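Local structure of 2-heptyl-3-hydroxy-4(1H)-quinolone dioxygenase (Mycobacterium abscessus, 6RB3) at residues F90-H95 with Q112-V117; G158-A163 with G242-F247; E130-L135 with V186-Y191. The protein cleaves the ring of the Pseudomonas quinolone signal with dioxygen, forming N-octanoylanthranilate and carbon monoxide, and so degrades a quorum-sensing molecule. The protein carries 2 engineered substitutions. All blocks are in the same frame, centred on the assembly; numbering follows the deposited sequence.

Contact 1 of 3, residues F90-H95 with Q112-V117. With JWW (2-heptylquinoline-3,4-diol), chain D.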
loop_
_atom_site.group_PDB
_atom_site.type_symbol
_atom_site.label_atom_id
_atom_site.label_comp_id
_atom_site.label_asym_id
_atom_site.label_seq_id
_atom_site.Cartn_x
_atom_site.Cartn_y
_atom_site.Cartn_z
ATOM N N PHE A 90 -10.915 -11.515 -2.461
ATOM C CA PHE A 90 -10.480 -10.224 -2.945
ATOM C C PHE A 90 -8.968 -10.150 -3.095
ATOM O O PHE A 90 -8.208 -10.936 -2.490
ATOM C CB PHE A 90 -10.986 -9.128 -2.014
ATOM C CG PHE A 90 -10.458 -9.193 -0.600
ATOM C CD1 PHE A 90 -11.093 -9.962 0.372
ATOM C CD2 PHE A 90 -9.386 -8.391 -0.206
ATOM C CE1 PHE A 90 -10.653 -9.952 1.690
ATOM C CE2 PHE A 90 -8.938 -8.382 1.114
ATOM C CZ PHE A 90 -9.580 -9.159 2.064
ATOM N N VAL A 91 -8.547 -9.178 -3.911
ATOM C CA VAL A 91 -7.118 -8.949 -4.132
ATOM C C VAL A 91 -6.685 -7.572 -3.660
ATOM O O VAL A 91 -6.948 -6.571 -4.319
ATOM C CB VAL A 91 -6.762 -9.161 -5.619
ATOM C CG1 VAL A 91 -5.313 -8.901 -5.912
ATOM C CG2 VAL A 91 -7.192 -10.586 -6.032
ATOM N N PRO A 92 -5.959 -7.486 -2.548
ATOM C CA PRO A 92 -5.385 -6.187 -2.165
ATOM C C PRO A 92 -4.326 -5.683 -3.144
ATOM O O PRO A 92 -3.473 -6.433 -3.604
ATOM C CB PRO A 92 -4.776 -6.453 -0.778
ATOM C CG PRO A 92 -5.358 -7.682 -0.302
ATOM C CD PRO A 92 -5.724 -8.512 -1.511
ATOM N N ILE A 93 -4.400 -4.383 -3.442
ATOM C CA ILE A 93 -3.388 -3.597 -4.150
ATOM C C ILE A 93 -2.957 -2.552 -3.137
ATOM O O ILE A 93 -3.721 -1.632 -2.867
ATOM C CB ILE A 93 -3.952 -2.908 -5.394
ATOM C CG1 ILE A 93 -4.721 -3.902 -6.231
ATOM C CG2 ILE A 93 -2.824 -2.220 -6.218
ATOM C CD1 ILE A 93 -5.471 -3.217 -7.390
ATOM N N ALA A 94 -1.745 -2.636 -2.622
ATOM C CA ALA A 94 -1.342 -1.775 -1.521
ATOM C C ALA A 94 -0.120 -0.948 -1.904
ATOM O O ALA A 94 0.814 -1.454 -2.531
ATOM C CB ALA A 94 -1.056 -2.608 -0.266
ATOM N N HIS A 95 -0.132 0.335 -1.534
ATOM C CA HIS A 95 0.977 1.217 -1.862
ATOM C C HIS A 95 2.004 1.263 -0.740
ATOM O O HIS A 95 1.644 1.474 0.430
ATOM C CB HIS A 95 0.506 2.634 -2.129
ATOM C CG HIS A 95 1.617 3.613 -2.345
ATOM N ND1 HIS A 95 2.387 3.622 -3.489
ATOM C CD2 HIS A 95 2.048 4.657 -1.598
ATOM C CE1 HIS A 95 3.239 4.632 -3.446
ATOM N NE2 HIS A 95 3.069 5.263 -2.301
ATOM N N GLN A 112 -7.530 -18.767 -0.167
ATOM C CA GLN A 112 -8.774 -18.816 -0.926
ATOM C C GLN A 112 -9.515 -17.482 -0.827
ATOM O O GLN A 112 -9.997 -16.966 -1.843
ATOM C CB GLN A 112 -9.617 -19.984 -0.427
ATOM C CG GLN A 112 -8.964 -21.392 -0.565
ATOM C CD GLN A 112 -7.626 -21.585 0.205
ATOM O OE1 GLN A 112 -7.593 -21.664 1.450
ATOM N NE2 GLN A 112 -6.520 -21.689 -0.555
ATOM N N ARG A 113 -9.608 -16.899 0.375
ATOM C CA ARG A 113 -10.231 -15.572 0.530
ATOM C C ARG A 113 -9.378 -14.470 -0.104
ATOM O O ARG A 113 -9.907 -13.578 -0.760
ATOM C CB ARG A 113 -10.473 -15.323 2.031
ATOM C CG ARG A 113 -11.214 -14.047 2.401
ATOM C CD ARG A 113 -12.771 -14.187 2.319
ATOM N NE ARG A 113 -13.420 -12.868 2.444
ATOM C CZ ARG A 113 -13.622 -12.209 3.594
ATOM N NH1 ARG A 113 -13.232 -12.731 4.740
ATOM N NH2 ARG A 113 -14.190 -11.009 3.600
ATOM N N VAL A 114 -8.062 -14.512 0.085
ATOM C CA VAL A 114 -7.124 -13.570 -0.529
ATOM C C VAL A 114 -6.192 -14.378 -1.417
ATOM O O VAL A 114 -5.139 -14.829 -0.954
ATOM C CB VAL A 114 -6.340 -12.797 0.538
ATOM C CG1 VAL A 114 -5.281 -11.828 -0.082
ATOM C CG2 VAL A 114 -7.341 -12.000 1.446
ATOM N N PRO A 115 -6.542 -14.618 -2.679
ATOM C CA PRO A 115 -5.659 -15.436 -3.545
ATOM C C PRO A 115 -4.453 -14.686 -4.106
ATOM O O PRO A 115 -3.495 -15.319 -4.539
ATOM C CB PRO A 115 -6.595 -15.893 -4.688
ATOM C CG PRO A 115 -7.544 -14.707 -4.817
ATOM C CD PRO A 115 -7.798 -14.259 -3.355
ATOM N N ALA A 116 -4.446 -13.362 -4.103
ATOM C CA ALA A 116 -3.267 -12.621 -4.542
ATOM C C ALA A 116 -3.202 -11.311 -3.782
ATOM O O ALA A 116 -4.191 -10.858 -3.195
ATOM C CB ALA A 116 -3.251 -12.360 -6.061
ATOM N N VAL A 117 -1.993 -10.743 -3.760
ATOM C CA VAL A 117 -1.719 -9.416 -3.209
ATOM C C VAL A 117 -0.775 -8.734 -4.191
ATOM O O VAL A 117 0.175 -9.353 -4.680
ATOM C CB VAL A 117 -1.082 -9.479 -1.816
ATOM C CG1 VAL A 117 -0.617 -8.101 -1.390
ATOM C CG2 VAL A 117 -2.064 -9.988 -0.771
HETATM C C10 JWW D . 6.155 5.617 1.751
HETATM C C13 JWW D . 3.058 8.322 1.384
HETATM C C15 JWW D . 1.648 10.366 1.123
HETATM C C17 JWW D . 2.644 12.593 0.938
HETATM C C01 JWW D . 7.705 6.642 5.060
HETATM C C02 JWW D . 7.291 7.287 6.226
HETATM C C03 JWW D . 5.991 7.739 6.362
HETATM C C04 JWW D . 5.114 7.547 5.321
HETATM C C05 JWW D . 5.543 6.905 4.198
HETATM C C06 JWW D . 6.812 6.445 4.024
HETATM C C07 JWW D . 7.170 5.781 2.778
HETATM C C09 JWW D . 4.888 6.135 1.964
HETATM C C11 JWW D . 3.758 5.991 0.932
HETATM C C12 JWW D . 2.572 6.885 1.317
HETATM C C14 JWW D . 2.283 9.181 0.376
HETATM C C16 JWW D . 1.742 11.593 0.223
HETATM N N08 JWW D . 4.609 6.761 3.193
HETATM O O18 JWW D . 6.473 5.002 0.538
HETATM O O19 JWW D . 8.478 5.281 2.528
#
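Phe90 and Val114 meet through their first torsions: with chi1 at 63° the ring carbon CG of Phe90 sits between its own backbone N and carbonyl carbon, while CG2 of Val114 stands opposite its carbonyl carbon. This lays CG2 of Val114 over one face of the Phe90 ring in a CH-pi contact, 4.0 Å from the centroid and displaced toward the rim at CZ. The guanidinium of Arg113 comes to the CE1 corner with its plane steeply inclined to the ring, so that Phe90 CE1 lies over a guanidinium face; the charged end itself is held by Asp83, Val87 O and Asp88 O. Next to it a backbone bond joins the start of the strand to the end of the helix, Phe90 N donating to Arg113 O at 2.9 Å. Farther along, Pro92 CD lies 3.3 Å from Ala116 O and also touches Val114 CG1 (3.6 Å) and Val117 CG2, and Val91 CG1 rests on Ala116 CB at 4.0 Å. Pro92 O receives a CA-H...O contact from Val117 CA at 3.5 Å. The other end of strand 90-95 reaches the substrate, where His95 CD2 lies 3.3 Å from C11 of the quinolone's alkyl chain. Phe90 also packs on Ile105 and Leu109 of helix 98-113, the connection in this beta-alpha-beta crossover between neighbouring parallel strands 90-95 and 116-120, at the centre of the alpha/beta-hydrolase sheet.

Contact 2 of 3, residues G158-A163 with G242-F247. Engineered in segment 242-247: Ala246 (natural residue His).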
loop_
_atom_site.group_PDB
_atom_site.type_symbol
_atom_site.label_atom_id
_atom_site.label_comp_id
_atom_site.label_asym_id
_atom_site.label_seq_id
_atom_site.Cartn_x
_atom_site.Cartn_y
_atom_site.Cartn_z
ATOM N N GLY A 158 13.107 13.711 -10.093
ATOM C CA GLY A 158 12.914 14.956 -10.800
ATOM C C GLY A 158 11.640 15.017 -11.600
ATOM O O GLY A 158 11.616 15.643 -12.673
ATOM N N THR A 159 10.581 14.376 -11.122
ATOM C CA THR A 159 9.497 14.082 -12.036
ATOM C C THR A 159 8.835 15.367 -12.525
ATOM O O THR A 159 8.766 16.372 -11.818
ATOM C CB THR A 159 8.431 13.187 -11.390
ATOM O OG1 THR A 159 7.419 12.893 -12.370
ATOM C CG2 THR A 159 7.779 13.874 -10.228
ATOM N N THR A 160 8.318 15.296 -13.745
ATOM C CA THR A 160 7.443 16.280 -14.350
ATOM C C THR A 160 6.013 15.766 -14.465
ATOM O O THR A 160 5.189 16.420 -15.096
ATOM C CB THR A 160 7.995 16.605 -15.736
ATOM O OG1 THR A 160 8.257 15.354 -16.378
ATOM C CG2 THR A 160 9.293 17.364 -15.637
ATOM N N ASN A 161 5.738 14.578 -13.933
ATOM C CA ASN A 161 4.405 13.993 -13.991
ATOM C C ASN A 161 3.449 14.801 -13.120
ATOM O O ASN A 161 3.635 14.858 -11.897
ATOM C CB ASN A 161 4.486 12.537 -13.505
ATOM C CG ASN A 161 3.205 11.778 -13.697
ATOM O OD1 ASN A 161 2.347 11.691 -12.785
ATOM N ND2 ASN A 161 3.068 11.175 -14.879
ATOM N N GLN A 162 2.445 15.431 -13.755
ATOM C CA GLN A 162 1.514 16.293 -13.038
ATOM C C GLN A 162 0.666 15.497 -12.051
ATOM O O GLN A 162 0.427 15.950 -10.927
ATOM C CB GLN A 162 0.590 17.026 -14.010
ATOM C CG GLN A 162 1.217 18.159 -14.808
ATOM C CD GLN A 162 1.793 19.261 -13.949
ATOM O OE1 GLN A 162 1.099 19.853 -13.123
ATOM N NE2 GLN A 162 3.088 19.534 -14.135
ATOM N N ALA A 163 0.188 14.318 -12.448
ATOM C CA ALA A 163 -0.629 13.536 -11.537
ATOM C C ALA A 163 0.104 13.368 -10.215
ATOM O O ALA A 163 -0.466 13.582 -9.138
ATOM C CB ALA A 163 -0.967 12.181 -12.174
ATOM N N GLY A 242 9.161 1.599 -15.797
ATOM C CA GLY A 242 10.080 2.640 -16.190
ATOM C C GLY A 242 9.768 4.051 -15.689
ATOM O O GLY A 242 10.070 5.034 -16.374
ATOM N N GLY A 243 9.193 4.183 -14.534
ATOM C CA GLY A 243 8.754 5.481 -14.079
ATOM C C GLY A 243 9.865 6.227 -13.404
ATOM O O GLY A 243 10.913 5.673 -13.055
ATOM N N GLU A 244 9.629 7.509 -13.172
ATOM C CA GLU A 244 10.573 8.291 -12.375
ATOM C C GLU A 244 10.315 8.246 -10.873
ATOM O O GLU A 244 11.231 8.547 -10.093
ATOM C CB GLU A 244 10.524 9.752 -12.830
ATOM C CG GLU A 244 10.977 9.921 -14.255
ATOM C CD GLU A 244 10.738 11.283 -14.824
ATOM O OE1 GLU A 244 9.804 11.983 -14.402
ATOM O OE2 GLU A 244 11.514 11.669 -15.716
ATOM N N THR A 245 9.100 7.866 -10.454
ATOM C CA THR A 245 8.668 8.103 -9.084
ATOM C C THR A 245 8.389 6.806 -8.350
ATOM O O THR A 245 8.259 5.728 -8.952
ATOM C CB THR A 245 7.402 8.966 -9.030
ATOM O OG1 THR A 245 6.247 8.184 -9.388
ATOM C CG2 THR A 245 7.511 10.090 -10.030
ATOM N N ALA A 246 8.283 6.944 -7.025
ATOM C CA ALA A 246 7.908 5.874 -6.125
ATOM C C ALA A 246 6.384 5.752 -5.975
ATOM O O ALA A 246 5.924 5.229 -4.950
ATOM C CB ALA A 246 8.574 6.125 -4.775
ATOM N N PHE A 247 5.610 6.237 -6.968
ATOM C CA PHE A 247 4.145 6.165 -6.997
ATOM C C PHE A 247 3.724 5.536 -8.332
ATOM O O PHE A 247 3.071 6.174 -9.168
ATOM C CB PHE A 247 3.503 7.562 -6.871
ATOM C CG PHE A 247 3.704 8.270 -5.527
ATOM C CD1 PHE A 247 2.886 8.025 -4.477
ATOM C CD2 PHE A 247 4.689 9.197 -5.365
ATOM C CE1 PHE A 247 3.052 8.690 -3.273
ATOM C CE2 PHE A 247 4.872 9.868 -4.177
ATOM C CZ PHE A 247 4.066 9.623 -3.129
#
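The loop after strand 236-240 carries the position of the probable active-site histidine of this alpha/beta-hydrolase fold, here the engineered Ala246, and it meets the turn leading into helix 162-170 through two threonines and a glutamate. Thr159 CB packs against Thr245 CG2 at 3.5 Å, with the methyl CG2 of Thr159 close behind. Glu244, extended beyond CG, slants across Thr159 and brings OE1 to 3.2 Å from Thr159 CA; the hydrogen bond that Thr159 OG1 gives to Glu244 OE1 is weak, at 3.3 Å. Both threonines form ST turns. In Thr159 the hydroxyl lies opposite the backbone N (chi1 -178°), where it can accept from Asn161 N while reaching Glu244. Asn161 is the N-cap of helix 162-170, its OD1 receiving Val164 N. Glu251 binds the loop twice, at the hydroxyl of Thr245 and the backbone N of Glu244, just upstream of position 246. Phe247, the N-cap residue of helix 248-251, belongs to the substrate pocket and packs on Val164 and Val168. The second ST turn fixes the backbone across Ala246: Phe247 N donates to Thr245 OG1 at 3.2 Å, with an angle of 154° at the hydrogen.

Contact 3 of 3, residues E130-L135 with V186-Y191; sequences EFVAAL and VIDEAY. With JWW (2-heptylquinoline-3,4-diol), chain D.
Helix segments 130-135 and 186-191 run roughly antiparallel, their directions 141° apart and their axes 10.0 Å apart at closest approach, with Leu135 and Asp188 facing each other in register. Leu135 points both methyl groups at the second helix. CD2 meets Ile187 CG2 at 3.7 Å, and CD1 lies against the backbone of the other helix, 3.7 Å from Asp188 CA and close to Asp188 CB. Leu135 and Ile187 cross at about a right angle, and both leucine methyls lie against Ile187 CG2. One turn earlier, Phe131 extends opposite its backbone N (chi1 180°) toward the substrate side of the interface. Its CE2 edge faces Tyr191 CE2 at 3.9 Å, the tyrosine atom lying near the plane of the phenylalanine ring, while Phe131 CZ touches Ile187 CG2 and Leu135 CG covers part of one ring face. Phe131 CE1 approaches O19 of the quinolone at 3.6 Å. Ile187 divides its branches between two tasks: CG2 packs in the helix interface and CD1 reaches C02 of the substrate's benzo ring at 3.7 Å. Along the far flank, Val132 CG1 lies 4.0 Å from Asp188 OD1, whose carboxylate forms a salt bridge with Arg192 through OD2. The hydroxyl of Tyr191 is bonded to Ile123 O and its ring meets Trp100 edge-to-face, close to the substrate-binding His97. No hydrogen bond joins the two segments. Their contact is almost wholly apolar, and the polar ends of Asp188 and Tyr191 find partners outside it; Phe131 and Ile187 thus serve two surfaces, packing in the helix interface with one edge or branch and against the substrate with another, at O19 and at the benzo ring.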
loop_
_atom_site.group_PDB
_atom_site.type_symbol
_atom_site.label_atom_id
_atom_site.label_comp_id
_atom_site.label_asym_id
_atom_site.label_seq_id
_atom_site.Cartn_x
_atom_site.Cartn_y
_atom_site.Cartn_z
ATOM N N GLU A 130 19.844 5.456 5.807
ATOM C CA GLU A 130 19.272 6.759 5.457
ATOM C C GLU A 130 17.754 6.782 5.663
ATOM O O GLU A 130 17.186 7.786 6.113
ATOM C CB GLU A 130 19.621 7.083 4.003
ATOM C CG GLU A 130 20.377 8.373 3.770
ATOM C CD GLU A 130 21.175 8.376 2.461
ATOM O OE1 GLU A 130 21.543 7.284 1.966
ATOM O OE2 GLU A 130 21.441 9.476 1.931
ATOM N N PHE A 131 17.089 5.675 5.342
ATOM C CA PHE A 131 15.647 5.551 5.519
ATOM C C PHE A 131 15.276 5.456 6.991
ATOM O O PHE A 131 14.335 6.124 7.430
ATOM C CB PHE A 131 15.138 4.337 4.712
ATOM C CG PHE A 131 13.664 4.108 4.822
ATOM C CD1 PHE A 131 12.765 5.107 4.521
ATOM C CD2 PHE A 131 13.181 2.893 5.243
ATOM C CE1 PHE A 131 11.415 4.905 4.647
ATOM C CE2 PHE A 131 11.818 2.656 5.359
ATOM C CZ PHE A 131 10.936 3.660 5.063
ATOM N N VAL A 132 16.033 4.688 7.780
ATOM C CA VAL A 132 15.764 4.617 9.210
ATOM C C VAL A 132 15.890 5.992 9.857
ATOM O O VAL A 132 15.155 6.320 10.794
ATOM C CB VAL A 132 16.705 3.601 9.874
ATOM C CG1 VAL A 132 16.673 3.722 11.412
ATOM C CG2 VAL A 132 16.310 2.188 9.456
ATOM N N ALA A 133 16.855 6.802 9.411
ATOM C CA ALA A 133 16.984 8.145 9.974
ATOM C C ALA A 133 15.740 8.983 9.688
ATOM O O ALA A 133 15.256 9.701 10.571
ATOM C CB ALA A 133 18.234 8.849 9.434
ATOM N N ALA A 134 15.202 8.908 8.460
ATOM C CA ALA A 134 13.950 9.622 8.157
ATOM C C ALA A 134 12.794 9.114 9.027
ATOM O O ALA A 134 11.950 9.900 9.484
ATOM C CB ALA A 134 13.605 9.486 6.670
ATOM N N LEU A 135 12.745 7.810 9.284
ATOM C CA LEU A 135 11.672 7.284 10.109
ATOM C C LEU A 135 11.784 7.772 11.546
ATOM O O LEU A 135 10.765 7.867 12.247
ATOM C CB LEU A 135 11.697 5.762 10.094
ATOM C CG LEU A 135 11.439 4.934 8.843
ATOM C CD1 LEU A 135 11.630 3.431 9.154
ATOM C CD2 LEU A 135 10.039 5.202 8.336
ATOM N N VAL A 186 5.470 2.733 13.384
ATOM C CA VAL A 186 4.966 1.458 12.912
ATOM C C VAL A 186 5.884 0.888 11.838
ATOM O O VAL A 186 6.191 -0.303 11.838
ATOM C CB VAL A 186 3.525 1.633 12.385
ATOM C CG1 VAL A 186 3.106 0.421 11.579
ATOM C CG2 VAL A 186 2.544 1.918 13.533
ATOM N N ILE A 187 6.318 1.723 10.894
ATOM C CA ILE A 187 7.188 1.249 9.814
ATOM C C ILE A 187 8.528 0.781 10.374
ATOM O O ILE A 187 9.010 -0.318 10.070
ATOM C CB ILE A 187 7.384 2.354 8.764
ATOM C CG1 ILE A 187 6.053 2.689 8.091
ATOM C CG2 ILE A 187 8.438 1.903 7.726
ATOM C CD1 ILE A 187 6.049 3.993 7.400
ATOM N N ASP A 188 9.151 1.612 11.205
ATOM C CA ASP A 188 10.412 1.222 11.818
ATOM C C ASP A 188 10.270 -0.113 12.556
ATOM O O ASP A 188 11.126 -1.003 12.419
ATOM C CB ASP A 188 10.889 2.337 12.735
ATOM C CG ASP A 188 12.295 2.128 13.227
ATOM O OD1 ASP A 188 13.217 2.023 12.401
ATOM O OD2 ASP A 188 12.475 2.102 14.454
ATOM N N GLU A 189 9.184 -0.273 13.335
ATOM C CA GLU A 189 8.979 -1.493 14.117
ATOM C C GLU A 189 8.717 -2.710 13.226
ATOM O O GLU A 189 9.082 -3.831 13.594
ATOM C CB GLU A 189 7.825 -1.264 15.105
ATOM C CG GLU A 189 7.234 -2.522 15.766
ATOM C CD GLU A 189 5.828 -2.290 16.382
ATOM O OE1 GLU A 189 5.178 -1.259 16.087
ATOM O OE2 GLU A 189 5.364 -3.143 17.164
ATOM N N ALA A 190 8.099 -2.517 12.058
ATOM C CA ALA A 190 7.948 -3.628 11.129
ATOM C C ALA A 190 9.296 -4.081 10.572
ATOM O O ALA A 190 9.536 -5.286 10.431
ATOM C CB ALA A 190 6.995 -3.243 9.999
ATOM N N TYR A 191 10.188 -3.146 10.215
ATOM C CA TYR A 191 11.498 -3.589 9.736
ATOM C C TYR A 191 12.306 -4.228 10.865
ATOM O O TYR A 191 12.923 -5.289 10.676
ATOM C CB TYR A 191 12.262 -2.449 9.089
ATOM C CG TYR A 191 11.793 -2.150 7.678
ATOM C CD1 TYR A 191 12.329 -2.825 6.569
ATOM C CD2 TYR A 191 10.824 -1.198 7.443
ATOM C CE1 TYR A 191 11.888 -2.552 5.269
ATOM C CE2 TYR A 191 10.388 -0.894 6.145
ATOM C CZ TYR A 191 10.902 -1.586 5.070
ATOM O OH TYR A 191 10.433 -1.276 3.796
HETATM C C10 JWW D . 6.155 5.617 1.751
HETATM C C13 JWW D . 3.058 8.322 1.384
HETATM C C15 JWW D . 1.648 10.366 1.123
HETATM C C17 JWW D . 2.644 12.593 0.938
HETATM C C01 JWW D . 7.705 6.642 5.060
HETATM C C02 JWW D . 7.291 7.287 6.226
HETATM C C03 JWW D . 5.991 7.739 6.362
HETATM C C04 JWW D . 5.114 7.547 5.321
HETATM C C05 JWW D . 5.543 6.905 4.198
HETATM C C06 JWW D . 6.812 6.445 4.024
HETATM C C07 JWW D . 7.170 5.781 2.778
HETATM C C09 JWW D . 4.888 6.135 1.964
HETATM C C11 JWW D . 3.758 5.991 0.932
HETATM C C12 JWW D . 2.572 6.885 1.317
HETATM C C14 JWW D . 2.283 9.181 0.376
HETATM C C16 JWW D . 1.742 11.593 0.223
HETATM N N08 JWW D . 4.609 6.761 3.193
HETATM O O18 JWW D . 6.473 5.002 0.538
HETATM O O19 JWW D . 8.478 5.281 2.528
#

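In the fold
Contact 1 belongs to the central sheet, whereas contact 3 joins helices 129-137 and 177-194 on the opposite side of the chain's centre; their centres lie about 25 Å apart, yet both touch the bound quinolone. Contact 2 is about 25 Å from contact 1 and about 23 Å from contact 3, centre to centre. It nevertheless reaches the end of strand 90-95, where His95 CE1 comes within 3.1 Å of Ala246 O. Along the chain contact 1 closes first, and the segments of contacts 2 and 3 then alternate. Contact 2 joins the helical region inserted between strands 116-120 and 209-214 to the late loop 242-247, and sheet end, helices and loop each contribute residues to the substrate pocket.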